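PDB 3CLW: conserved exported protein, which is of unknown function but probably hydrolyses O-glycosidic bonds of carbohydrate substrates. Local coordinates for residues E43-A46 against D47-K51; A282-A285 against T286-V289; R330-N333 against L334-V338; A359-G363 against E364-I368; I469-L473 against R474-E478. All coordinates share one frame; numbering follows the deposited sequence.

Contact 1 of 5, residues E43-A46 against D47-K51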
loop_
_atom_site.group_PDB
_atom_site.type_symbol
_atom_site.label_atom_id
_atom_site.label_comp_id
_atom_site.label_asym_id
_atom_site.label_seq_id
_atom_site.Cartn_x
_atom_site.Cartn_y
_atom_site.Cartn_z
ATOM N N GLU A 43 14.839 8.312 13.515
ATOM C CA GLU A 43 13.759 9.187 13.975
ATOM C C GLU A 43 13.231 10.049 12.865
ATOM O O GLU A 43 12.021 10.231 12.738
ATOM C CB GLU A 43 14.225 10.062 15.125
ATOM C CG GLU A 43 14.910 9.243 16.156
ATOM C CD GLU A 43 14.164 9.119 17.440
ATOM O OE1 GLU A 43 12.988 8.673 17.430
ATOM O OE2 GLU A 43 14.779 9.481 18.479
ATOM N N LYS A 44 14.151 10.592 12.082
ATOM C CA LYS A 44 13.809 11.380 10.911
ATOM C C LYS A 44 12.962 10.586 9.892
ATOM O O LYS A 44 11.984 11.105 9.373
ATOM C CB LYS A 44 15.084 11.927 10.267
ATOM C CG LYS A 44 14.912 12.572 8.878
ATOM C CD LYS A 44 14.119 13.878 8.924
ATOM C CE LYS A 44 14.778 14.934 7.981
ATOM N NZ LYS A 44 14.389 16.356 8.319
ATOM N N ILE A 45 13.375 9.359 9.584
ATOM C CA ILE A 45 12.580 8.470 8.698
ATOM C C ILE A 45 11.179 8.288 9.310
ATOM O O ILE A 45 10.187 8.562 8.659
ATOM C CB ILE A 45 13.292 7.115 8.466
ATOM C CG1 ILE A 45 14.559 7.316 7.623
ATOM C CG2 ILE A 45 12.351 6.075 7.811
ATOM C CD1 ILE A 45 15.479 6.080 7.544
ATOM N N ALA A 46 11.123 7.905 10.582
ATOM C CA ALA A 46 9.848 7.755 11.280
ATOM C C ALA A 46 8.942 9.008 11.220
ATOM O O ALA A 46 7.713 8.889 11.043
ATOM C CB ALA A 46 10.079 7.332 12.716
ATOM N N ASP A 47 9.540 10.195 11.362
ATOM C CA ASP A 47 8.793 11.421 11.177
ATOM C C ASP A 47 8.227 11.553 9.739
ATOM O O ASP A 47 7.062 11.887 9.585
ATOM C CB ASP A 47 9.615 12.679 11.547
ATOM C CG ASP A 47 9.966 12.770 13.048
ATOM O OD1 ASP A 47 9.344 12.094 13.925
ATOM O OD2 ASP A 47 10.897 13.549 13.348
ATOM N N LEU A 48 9.049 11.323 8.711
ATOM C CA LEU A 48 8.593 11.425 7.293
ATOM C C LEU A 48 7.433 10.473 6.990
ATOM O O LEU A 48 6.584 10.773 6.163
ATOM C CB LEU A 48 9.743 11.170 6.294
ATOM C CG LEU A 48 10.849 12.267 6.208
ATOM C CD1 LEU A 48 12.174 11.705 5.681
ATOM C CD2 LEU A 48 10.401 13.469 5.396
ATOM N N LEU A 49 7.388 9.356 7.719
ATOM C CA LEU A 49 6.408 8.287 7.464
ATOM C C LEU A 49 5.091 8.508 8.200
ATOM O O LEU A 49 4.040 8.353 7.610
ATOM C CB LEU A 49 7.005 6.945 7.871
ATOM C CG LEU A 49 8.199 6.419 7.087
ATOM C CD1 LEU A 49 8.663 5.036 7.554
ATOM C CD2 LEU A 49 7.847 6.351 5.646
ATOM N N PHE A 50 5.170 8.909 9.477
ATOM C CA PHE A 50 4.053 8.768 10.420
ATOM C C PHE A 50 3.526 10.044 11.065
ATOM O O PHE A 50 2.364 10.073 11.479
ATOM C CB PHE A 50 4.434 7.799 11.546
ATOM C CG PHE A 50 4.910 6.478 11.057
ATOM C CD1 PHE A 50 4.102 5.705 10.188
ATOM C CD2 PHE A 50 6.162 5.992 11.444
ATOM C CE1 PHE A 50 4.547 4.477 9.710
ATOM C CE2 PHE A 50 6.619 4.751 10.986
ATOM C CZ PHE A 50 5.800 3.986 10.113
ATOM N N LYS A 51 4.371 11.071 11.167
ATOM C CA LYS A 51 4.081 12.183 12.064
ATOM C C LYS A 51 3.194 13.199 11.360
ATOM O O LYS A 51 3.570 13.761 10.349
ATOM C CB LYS A 51 5.388 12.824 12.579
ATOM C CG LYS A 51 5.200 13.816 13.722
ATOM C CD LYS A 51 6.543 14.268 14.246
ATOM C CE LYS A 51 6.424 15.184 15.450
ATOM N NZ LYS A 51 7.798 15.548 15.940
#
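Ile45 and Leu49 lie side by side, one helical turn apart, and point the same way. Ile45 CG2 sits 3.8 Å from Leu49 CD1. The CG2 branch of Ile45 is anti to the backbone N, with CG1 at -68°, and this turns the methyl to Leu49. Ala46 CB also touches Phe50 CD2, loosely, at 4.3 Å. The CB of Leu49 lies over the centre of the Phe50 ring, 3.6 Å above its plane. These residues form the tightly packed, buried side of the helix. The loose, solvent side is at Lys44, whose CG comes no nearer than 4.3 Å to CD1 of the buried Leu48. Glu43 and Asp47 are gripped from outside. Their carboxylates do not touch, with OE1 of Glu43 6.1 Å from OD1 of Asp47. Both form salt bridges with Arg120, which probably offsets the repulsion between them. Four i to i+4 backbone bonds join 43-46 to 47-51, and Lys51 N to Asp47 O adds a fifth. The first is Asp47 N to Glu43 O, 2.8 Å. Ala46 O takes Phe50 N and, weakly, Leu49 N, and helical angles stop at Lys51. This is the C-terminal end of helix 39-50 in the TIM-barrel domain. Ile45, Ala46 and Phe50 face helix 108-119, Ile45 and Leu48 meet Ile387 of strand 386-389, and Ile45 and Leu49 cover Ile368 at the start of strand 368-371.

Contact 2 of 5, residues A282-A285 against T286-V289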
loop_
_atom_site.group_PDB
_atom_site.type_symbol
_atom_site.label_atom_id
_atom_site.label_comp_id
_atom_site.label_asym_id
_atom_site.label_seq_id
_atom_site.Cartn_x
_atom_site.Cartn_y
_atom_site.Cartn_z
ATOM N N ALA A 282 -0.638 0.327 -14.669
ATOM C CA ALA A 282 -0.611 1.796 -14.479
ATOM C C ALA A 282 -0.306 2.571 -15.752
ATOM O O ALA A 282 -0.332 3.800 -15.745
ATOM C CB ALA A 282 0.354 2.187 -13.375
ATOM N N TYR A 283 -0.036 1.840 -16.833
ATOM C CA TYR A 283 0.295 2.384 -18.148
ATOM C C TYR A 283 -0.032 1.329 -19.198
ATOM O O TYR A 283 0.202 0.140 -18.946
ATOM C CB TYR A 283 1.787 2.716 -18.197
ATOM C CG TYR A 283 2.260 3.358 -19.487
ATOM C CD1 TYR A 283 2.256 4.740 -19.631
ATOM C CD2 TYR A 283 2.709 2.577 -20.561
ATOM C CE1 TYR A 283 2.685 5.341 -20.782
ATOM C CE2 TYR A 283 3.142 3.173 -21.739
ATOM C CZ TYR A 283 3.127 4.563 -21.836
ATOM O OH TYR A 283 3.560 5.198 -22.989
ATOM N N PRO A 284 -0.577 1.741 -20.373
ATOM C CA PRO A 284 -0.972 3.110 -20.704
ATOM C C PRO A 284 -2.282 3.500 -20.054
ATOM O O PRO A 284 -2.913 2.673 -19.394
ATOM C CB PRO A 284 -1.102 3.083 -22.239
ATOM C CG PRO A 284 -1.479 1.694 -22.549
ATOM C CD PRO A 284 -0.796 0.828 -21.516
ATOM N N ALA A 285 -2.678 4.755 -20.242
ATOM C CA ALA A 285 -3.871 5.307 -19.597
ATOM C C ALA A 285 -5.158 4.540 -19.895
ATOM O O ALA A 285 -6.071 4.498 -19.048
ATOM C CB ALA A 285 -4.049 6.796 -19.924
ATOM N N THR A 286 -5.254 3.966 -21.093
ATOM C CA THR A 286 -6.458 3.186 -21.430
ATOM C C THR A 286 -6.588 1.979 -20.482
ATOM O O THR A 286 -7.650 1.739 -19.893
ATOM C CB THR A 286 -6.534 2.775 -22.931
ATOM O OG1 THR A 286 -5.422 1.937 -23.271
ATOM C CG2 THR A 286 -6.488 3.987 -23.803
ATOM N N LEU A 287 -5.492 1.250 -20.308
ATOM C CA LEU A 287 -5.467 0.134 -19.377
ATOM C C LEU A 287 -5.727 0.615 -17.943
ATOM O O LEU A 287 -6.537 0.030 -17.225
ATOM C CB LEU A 287 -4.141 -0.619 -19.497
ATOM C CG LEU A 287 -3.791 -1.688 -18.455
ATOM C CD1 LEU A 287 -4.805 -2.856 -18.489
ATOM C CD2 LEU A 287 -2.359 -2.180 -18.679
ATOM N N LEU A 288 -5.042 1.694 -17.547
ATOM C CA LEU A 288 -5.165 2.261 -16.204
ATOM C C LEU A 288 -6.634 2.432 -15.828
ATOM O O LEU A 288 -7.094 1.929 -14.789
ATOM C CB LEU A 288 -4.409 3.601 -16.112
ATOM C CG LEU A 288 -4.647 4.595 -14.954
ATOM C CD1 LEU A 288 -3.866 4.234 -13.687
ATOM C CD2 LEU A 288 -4.305 6.016 -15.383
ATOM N N VAL A 289 -7.382 3.133 -16.672
ATOM C CA VAL A 289 -8.762 3.474 -16.309
ATOM C C VAL A 289 -9.779 2.331 -16.489
ATOM O O VAL A 289 -10.662 2.159 -15.643
ATOM C CB VAL A 289 -9.252 4.799 -16.975
ATOM C CG1 VAL A 289 -8.331 5.961 -16.581
ATOM C CG2 VAL A 289 -9.372 4.672 -18.520
#
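Pro284 O receives the N-H of Leu288 at 3.0 Å. The bond is nearly straight, 168° at the hydrogen, and the donor lies in the carbonyl plane. One residue on, Ala285 O takes Val289 N, also at 3.0 Å. Here the donor is tilted 30° from that plane. These are the first two i to i+4 bonds of the helix. Pro284 stands at the N-cap position, and helix 285-300 starts directly after it. The peptide bond from Tyr283 to Pro284 is cis, and Pro284 CB lies over the centre of the tyrosine ring, 4.1 Å above its plane. This is a loop-to-helix junction within the TIM barrel, between strand 270-276 and helix 285-300. The side chains add packing contacts. Pro284 CD makes an apolar contact with Leu287 CB at 4.2 Å. Leu287 CG is anti to the backbone N, chi1 170°, and the side chain runs back along the loop until CD2 is 3.5 Å from Tyr283 O. Leu288 CD1 comes more loosely to Ala282, 4.1 Å from its O. Further along, Leu288 O accepts a hydrogen bond from Arg292 NH1. Ala285 and Thr286 touch Leu421 of helix 420-423, while Ala282 and Leu288 pack on helix 328-347.

Contact 3 of 5, residues R330-N333 against L334-V338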
loop_
_atom_site.group_PDB
_atom_site.type_symbol
_atom_site.label_atom_id
_atom_site.label_comp_id
_atom_site.label_asym_id
_atom_site.label_seq_id
_atom_site.Cartn_x
_atom_site.Cartn_y
_atom_site.Cartn_z
ATOM N N ARG A 330 12.722 14.020 -14.237
ATOM C CA ARG A 330 12.366 12.634 -13.980
ATOM C C ARG A 330 11.688 12.550 -12.599
ATOM O O ARG A 330 10.650 11.905 -12.437
ATOM C CB ARG A 330 13.578 11.717 -14.061
ATOM C CG ARG A 330 13.191 10.239 -14.003
ATOM C CD ARG A 330 13.982 9.582 -12.910
ATOM N NE ARG A 330 14.938 8.661 -13.449
ATOM C CZ ARG A 330 15.908 8.070 -12.763
ATOM N NH1 ARG A 330 16.711 7.237 -13.416
ATOM N NH2 ARG A 330 16.091 8.301 -11.455
ATOM N N SER A 331 12.253 13.255 -11.623
ATOM C CA SER A 331 11.765 13.183 -10.251
ATOM C C SER A 331 10.282 13.525 -10.083
ATOM O O SER A 331 9.530 12.738 -9.479
ATOM C CB SER A 331 12.644 14.019 -9.337
ATOM O OG SER A 331 13.839 13.304 -9.088
ATOM N N ILE A 332 9.866 14.676 -10.613
ATOM C CA ILE A 332 8.455 15.069 -10.602
ATOM C C ILE A 332 7.551 14.205 -11.535
ATOM O O ILE A 332 6.348 14.071 -11.302
ATOM C CB ILE A 332 8.284 16.599 -10.852
ATOM C CG1 ILE A 332 6.862 17.081 -10.580
ATOM C CG2 ILE A 332 8.701 16.990 -12.252
ATOM C CD1 ILE A 332 6.440 16.965 -9.112
ATOM N N ASN A 333 8.136 13.655 -12.598
ATOM C CA ASN A 333 7.421 12.757 -13.492
ATOM C C ASN A 333 6.988 11.495 -12.748
ATOM O O ASN A 333 5.863 11.008 -12.926
ATOM C CB ASN A 333 8.281 12.367 -14.684
ATOM C CG ASN A 333 8.450 13.490 -15.706
ATOM O OD1 ASN A 333 7.743 14.501 -15.717
ATOM N ND2 ASN A 333 9.411 13.295 -16.588
ATOM N N LEU A 334 7.897 10.974 -11.924
ATOM C CA LEU A 334 7.613 9.819 -11.086
ATOM C C LEU A 334 6.549 10.153 -10.049
ATOM O O LEU A 334 5.584 9.384 -9.886
ATOM C CB LEU A 334 8.875 9.322 -10.412
ATOM C CG LEU A 334 9.915 8.683 -11.335
ATOM C CD1 LEU A 334 11.245 8.551 -10.591
ATOM C CD2 LEU A 334 9.405 7.331 -11.817
ATOM N N GLY A 335 6.706 11.303 -9.378
ATOM C CA GLY A 335 5.711 11.765 -8.428
ATOM C C GLY A 335 4.297 11.898 -9.007
ATOM O O GLY A 335 3.321 11.478 -8.388
ATOM N N LEU A 336 4.182 12.492 -10.197
ATOM C CA LEU A 336 2.884 12.626 -10.864
ATOM C C LEU A 336 2.364 11.309 -11.443
ATOM O O LEU A 336 1.172 11.086 -11.429
ATOM C CB LEU A 336 2.933 13.680 -11.965
ATOM C CG LEU A 336 3.188 15.136 -11.585
ATOM C CD1 LEU A 336 3.723 15.861 -12.803
ATOM C CD2 LEU A 336 1.944 15.823 -11.051
ATOM N N TYR A 337 3.248 10.440 -11.936
ATOM C CA TYR A 337 2.847 9.119 -12.438
ATOM C C TYR A 337 2.134 8.304 -11.346
ATOM O O TYR A 337 1.093 7.659 -11.596
ATOM C CB TYR A 337 4.078 8.380 -12.936
ATOM C CG TYR A 337 3.853 7.011 -13.558
ATOM C CD1 TYR A 337 3.953 5.855 -12.792
ATOM C CD2 TYR A 337 3.603 6.872 -14.942
ATOM C CE1 TYR A 337 3.785 4.610 -13.340
ATOM C CE2 TYR A 337 3.454 5.609 -15.525
ATOM C CZ TYR A 337 3.535 4.477 -14.707
ATOM O OH TYR A 337 3.390 3.214 -15.247
ATOM N N VAL A 338 2.683 8.359 -10.132
ATOM C CA VAL A 338 2.149 7.593 -9.023
ATOM C C VAL A 338 0.923 8.282 -8.473
ATOM O O VAL A 338 -0.031 7.620 -8.145
ATOM C CB VAL A 338 3.195 7.336 -7.912
ATOM C CG1 VAL A 338 2.589 6.546 -6.778
ATOM C CG2 VAL A 338 4.389 6.579 -8.456
#
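Arg330 and Leu334 run side by side on one flank of the helix, pointing the same way. Leu334 can be followed outward. Its CB lies 3.6 Å from Ser331 O. Its CG, anti to the carbonyl carbon with chi1 -69°, comes to 3.5 Å from Arg330 O. From there CD1 reaches Arg330 CD at 3.7 Å and also passes near Arg330 O. One methyl of the leucine thus rests against the CD methylene of the arginine. The arginine chain bends at chi2 and chi3 and carries its guanidinium on to other partners: NH2 makes a salt bridge to Glu364, and NH1 bonds to Met324 O. Ser331 OG is hydrogen-bonded to the other carboxylate oxygen of Glu364. On another flank Ile332 and Leu336 meet at a slant, with CG1 of Ile332 4.0 Å from CD1 of Leu336. Leu336 CG also approaches Ile332 O, at 3.3 Å.

Regular i to i+4 bonds hold the backbone, from Leu334 N to Arg330 O, 3.0 Å, through to Tyr337 N to Asn333 O, 2.9 Å. The Tyr337 ring leads away from the contact, and its OH bonds to Glu317. The amide oxygen of Asn333 takes a hydrogen bond from Arg489. Both segments belong to helix 328-347. Ser331, Ile332, Leu334 and Val338 lean on helix 391-400, with Gly335 O bonded to Thr395. Val338 also packs on Trp354 and Trp356 of strand 353-356. That strand is one of the parallel strands of the TIM barrel, so the helix packs against the barrel wall.

Contact 4 of 5, residues A359-G363 against E364-I368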
loop_
_atom_site.group_PDB
_atom_site.type_symbol
_atom_site.label_atom_id
_atom_site.label_comp_id
_atom_site.label_asym_id
_atom_site.label_seq_id
_atom_site.Cartn_x
_atom_site.Cartn_y
_atom_site.Cartn_z
ATOM N N ALA A 359 8.728 1.426 2.106
ATOM C CA ALA A 359 8.868 2.875 2.321
ATOM C C ALA A 359 10.261 3.424 1.875
ATOM O O ALA A 359 10.383 4.572 1.437
ATOM C CB ALA A 359 8.626 3.184 3.775
ATOM N N VAL A 360 11.296 2.589 1.983
ATOM C CA VAL A 360 12.662 2.982 1.640
ATOM C C VAL A 360 13.221 2.013 0.606
ATOM O O VAL A 360 12.757 0.843 0.474
ATOM C CB VAL A 360 13.600 3.068 2.893
ATOM C CG1 VAL A 360 13.044 4.029 3.929
ATOM C CG2 VAL A 360 13.767 1.691 3.525
ATOM N N SER A 361 14.182 2.519 -0.160
ATOM C CA SER A 361 14.727 1.814 -1.301
ATOM C C SER A 361 16.049 2.456 -1.640
ATOM O O SER A 361 16.290 3.620 -1.294
ATOM C CB SER A 361 13.796 1.952 -2.518
ATOM O OG SER A 361 14.331 1.278 -3.667
ATOM N N LEU A 362 16.900 1.702 -2.329
ATOM C CA LEU A 362 18.149 2.251 -2.848
ATOM C C LEU A 362 17.916 2.960 -4.169
ATOM O O LEU A 362 18.747 3.738 -4.603
ATOM C CB LEU A 362 19.195 1.142 -3.009
ATOM C CG LEU A 362 20.018 0.752 -1.773
ATOM C CD1 LEU A 362 19.172 0.200 -0.639
ATOM C CD2 LEU A 362 20.984 -0.299 -2.223
ATOM N N GLY A 363 16.775 2.687 -4.801
ATOM C CA GLY A 363 16.433 3.254 -6.118
ATOM C C GLY A 363 15.503 4.428 -5.940
ATOM O O GLY A 363 15.163 4.774 -4.804
ATOM N N GLU A 364 15.078 5.041 -7.045
ATOM C CA GLU A 364 14.099 6.137 -6.990
ATOM C C GLU A 364 12.729 5.591 -7.396
ATOM O O GLU A 364 12.198 5.916 -8.467
ATOM C CB GLU A 364 14.508 7.348 -7.854
ATOM C CG GLU A 364 13.885 8.694 -7.375
ATOM C CD GLU A 364 14.056 9.884 -8.370
ATOM O OE1 GLU A 364 14.770 9.771 -9.389
ATOM O OE2 GLU A 364 13.450 10.944 -8.138
ATOM N N ASP A 365 12.161 4.744 -6.539
ATOM C CA ASP A 365 10.965 3.976 -6.916
ATOM C C ASP A 365 9.910 3.904 -5.808
ATOM O O ASP A 365 8.904 3.257 -5.971
ATOM C CB ASP A 365 11.375 2.583 -7.364
ATOM C CG ASP A 365 12.461 1.984 -6.480
ATOM O OD1 ASP A 365 12.473 2.217 -5.262
ATOM O OD2 ASP A 365 13.343 1.285 -7.013
ATOM N N VAL A 366 10.153 4.605 -4.700
ATOM C CA VAL A 366 9.261 4.659 -3.530
ATOM C C VAL A 366 9.483 6.049 -2.879
ATOM O O VAL A 366 10.194 6.864 -3.455
ATOM C CB VAL A 366 9.514 3.506 -2.532
ATOM C CG1 VAL A 366 9.202 2.121 -3.163
ATOM C CG2 VAL A 366 10.923 3.560 -1.982
ATOM N N PRO A 367 8.784 6.354 -1.769
ATOM C CA PRO A 367 8.918 7.644 -1.049
ATOM C C PRO A 367 10.341 8.063 -0.621
ATOM O O PRO A 367 10.699 9.224 -0.775
ATOM C CB PRO A 367 8.034 7.450 0.177
ATOM C CG PRO A 367 7.015 6.467 -0.301
ATOM C CD PRO A 367 7.732 5.512 -1.171
ATOM N N ILE A 368 11.111 7.148 -0.052
ATOM C CA ILE A 368 12.418 7.481 0.503
ATOM C C ILE A 368 13.489 6.678 -0.211
ATOM O O ILE A 368 13.422 5.441 -0.283
ATOM C CB ILE A 368 12.526 7.241 2.049
ATOM C CG1 ILE A 368 11.651 8.225 2.825
ATOM C CG2 ILE A 368 13.990 7.400 2.537
ATOM C CD1 ILE A 368 11.330 7.766 4.301
#
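Ser361 OG gives its proton to Asp365 OD1 at 2.6 Å, on the syn lone pair of that oxygen. The same hydroxyl accepts from Gly363 N at 3.0 Å, so two bonds fix its rotation. The second bond makes an ST turn. Ser361 OG is anti to the backbone N, chi1 179°, which turns it to both partners. Asp365 CG stands between its own backbone N and carbonyl carbon, chi1 42°, and the carboxylate folds back over the turn. Beside this pair Val366 CG2 presses on Ser361 CB at 3.3 Å, closer than normal van der Waals contact. At the open end of the loop Val360 and Ile368 form a parallel beta bridge. Ile368 N bonds to Ala359 O at 3.1 Å, and Ile368 O receives a weak bond from Ser361 N. Val360 CA also makes a CA-H...O contact with Ile368 O, at 3.2 Å. The two side chains lie side by side, and Val360 CG1 is 3.8 Å from Ile368 CB. The loop thus joins neighbouring parallel strands, 360-361 and 368-371, of a small three-stranded mixed sheet. Farther out, Glu364, next to Asp365 in the chain, is tied to helix 328-347. Thr390 OG1 bonds to the carbonyls of Val366 and Pro367. Val366 and Pro367 rest on Trp356, and Ala359 on Leu49 of helix 39-50.

Contact 5 of 5, residues I469-L473 against R474-E478; sequences IDKNL and RYMGE
Lys471 and Arg474 meet at an angle through their aliphatic parts. Lys471 CB lies 3.6 Å from Arg474 CG, and Lys471 CG is 3.7 Å from the same atom. Beyond this crossing the arginine bends at chi2 (-74°) and chi3 and swings its guanidinium back over the turn. The edge of that flat group faces Asn472 O, which lies in its plane. NE makes a weak hydrogen bond to this oxygen, 3.3 Å long. Water 1 bridges the pair a second time: it donates to Asn472 O at 2.6 Å and accepts from Arg474 NH1 at 3.0 Å. The carbonyl is therefore approached by both NE and a water, and the guanidinium is steadied along one edge. At the far end of the lysine, Lys471 CE touches Met476 CE at 4.1 Å. These two side chains cross at about a right angle. The methionine chain is bent at chi2 and chi3, which brings its methyl to the lysine. Gly477 N sits over the centre of the Tyr475 ring, 3.3 Å above its plane. The amide oxygen of Asn472 is bonded to Lys391, and Leu473 packs on Trp394 and Ala397 of helix 391-400. The loop closes a beta hairpin of strands 461-467 and 474-480. Leu473 and Arg474 both face Leu466, and Leu473 has positive phi (41°): this fits a G1 beta bulge, with leucine where glycine is usual.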
loop_
_atom_site.group_PDB
_atom_site.type_symbol
_atom_site.label_atom_id
_atom_site.label_comp_id
_atom_site.label_asym_id
_atom_site.label_seq_id
_atom_site.Cartn_x
_atom_site.Cartn_y
_atom_site.Cartn_z
ATOM N N ILE A 469 7.957 20.275 -9.509
ATOM C CA ILE A 469 9.392 20.054 -9.721
ATOM C C ILE A 469 10.243 20.792 -8.676
ATOM O O ILE A 469 11.279 20.297 -8.296
ATOM C CB ILE A 469 9.843 20.392 -11.207
ATOM C CG1 ILE A 469 11.267 19.917 -11.459
ATOM C CG2 ILE A 469 9.731 21.872 -11.498
ATOM C CD1 ILE A 469 11.756 20.095 -12.888
ATOM N N ASP A 470 9.773 21.938 -8.194
ATOM C CA ASP A 470 10.485 22.767 -7.215
ATOM C C ASP A 470 10.018 22.641 -5.747
ATOM O O ASP A 470 10.718 23.079 -4.830
ATOM C CB ASP A 470 10.266 24.243 -7.585
ATOM C CG ASP A 470 10.947 24.641 -8.867
ATOM O OD1 ASP A 470 12.097 24.183 -9.133
ATOM O OD2 ASP A 470 10.312 25.409 -9.626
ATOM N N LYS A 471 8.816 22.096 -5.530
ATOM C CA LYS A 471 8.144 22.182 -4.234
ATOM C C LYS A 471 7.785 20.807 -3.654
ATOM O O LYS A 471 7.201 19.962 -4.347
ATOM C CB LYS A 471 6.888 23.050 -4.378
ATOM C CG LYS A 471 7.172 24.553 -4.606
ATOM C CD LYS A 471 6.016 25.326 -5.281
ATOM C CE LYS A 471 6.282 26.866 -5.311
ATOM N NZ LYS A 471 7.669 27.270 -5.852
ATOM N N ASN A 472 8.154 20.575 -2.390
ATOM C CA ASN A 472 7.731 19.381 -1.663
ATOM C C ASN A 472 6.544 19.732 -0.771
ATOM O O ASN A 472 6.725 20.142 0.363
ATOM C CB ASN A 472 8.859 18.826 -0.795
ATOM C CG ASN A 472 10.107 18.390 -1.613
ATOM O OD1 ASN A 472 10.039 18.074 -2.810
ATOM N ND2 ASN A 472 11.253 18.373 -0.938
ATOM N N LEU A 473 5.329 19.579 -1.284
ATOM C CA LEU A 473 4.111 19.866 -0.502
ATOM C C LEU A 473 4.259 21.139 0.335
ATOM O O LEU A 473 4.218 21.124 1.565
ATOM C CB LEU A 473 3.679 18.652 0.339
ATOM C CG LEU A 473 2.212 18.629 0.800
ATOM C CD1 LEU A 473 1.237 18.705 -0.383
ATOM C CD2 LEU A 473 1.947 17.383 1.605
ATOM N N ARG A 474 4.441 22.245 -0.368
ATOM C CA ARG A 474 4.685 23.545 0.252
ATOM C C ARG A 474 3.370 24.221 0.527
ATOM O O ARG A 474 2.494 24.252 -0.335
ATOM C CB ARG A 474 5.482 24.443 -0.691
ATOM C CG ARG A 474 6.903 24.042 -0.913
ATOM C CD ARG A 474 7.768 24.360 0.286
ATOM N NE ARG A 474 7.884 23.176 1.128
ATOM C CZ ARG A 474 8.675 23.089 2.192
ATOM N NH1 ARG A 474 8.695 21.957 2.887
ATOM N NH2 ARG A 474 9.455 24.124 2.554
ATOM N N TYR A 475 3.233 24.781 1.718
ATOM C CA TYR A 475 2.034 25.507 2.054
ATOM C C TYR A 475 2.004 26.850 1.303
ATOM O O TYR A 475 2.984 27.608 1.335
ATOM C CB TYR A 475 1.926 25.700 3.569
ATOM C CG TYR A 475 0.789 26.610 3.992
ATOM C CD1 TYR A 475 -0.521 26.336 3.603
ATOM C CD2 TYR A 475 1.026 27.739 4.781
ATOM C CE1 TYR A 475 -1.564 27.145 3.983
ATOM C CE2 TYR A 475 -0.026 28.571 5.168
ATOM C CZ TYR A 475 -1.321 28.268 4.763
ATOM O OH TYR A 475 -2.395 29.065 5.132
ATOM N N MET A 476 0.882 27.132 0.636
ATOM C CA MET A 476 0.787 28.304 -0.223
ATOM C C MET A 476 -0.173 29.380 0.291
ATOM O O MET A 476 -0.562 30.277 -0.463
ATOM C CB MET A 476 0.427 27.893 -1.656
ATOM C CG MET A 476 1.419 26.918 -2.314
ATOM S SD MET A 476 3.134 27.465 -2.583
ATOM C CE MET A 476 2.856 28.657 -3.894
ATOM N N GLY A 477 -0.544 29.303 1.569
ATOM C CA GLY A 477 -1.481 30.245 2.174
ATOM C C GLY A 477 -2.948 29.982 1.840
ATOM O O GLY A 477 -3.271 29.088 1.038
ATOM N N GLU A 478 -3.842 30.766 2.450
ATOM C CA GLU A 478 -5.262 30.698 2.113
ATOM C C GLU A 478 -5.499 31.358 0.772
ATOM O O GLU A 478 -5.008 32.454 0.512
ATOM C CB GLU A 478 -6.130 31.332 3.191
ATOM C CG GLU A 478 -6.442 30.385 4.318
ATOM C CD GLU A 478 -7.003 31.068 5.554
ATOM O OE1 GLU A 478 -6.588 32.214 5.853
ATOM O OE2 GLU A 478 -7.850 30.445 6.243
HETATM O O HOH W 1 6.437 19.983 2.980
#

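Overall arrangement
The contacts follow one another along the chain in the order 1, 2, 3, 4, 5. Contact 3 touches contacts 2, 4 and 5, and contact 4 in turn touches contact 1. The centre of contact 4 is about 14 Å from that of contact 1 and about 13 Å from that of contact 3. Ile368 and Ala359 meet helix 39-50, and Glu364 meets helix 328-347. Contact 2 touches the same helix through Tyr337, but lies about 32 Å from contact 1, centre to centre, across the chain's centre. Contact 5, in the C-terminal strands, reaches helix 328-347 through Ile469 and Ile332. Helix 328-347 is thus one of the places where the barrel meets the C-terminal strands.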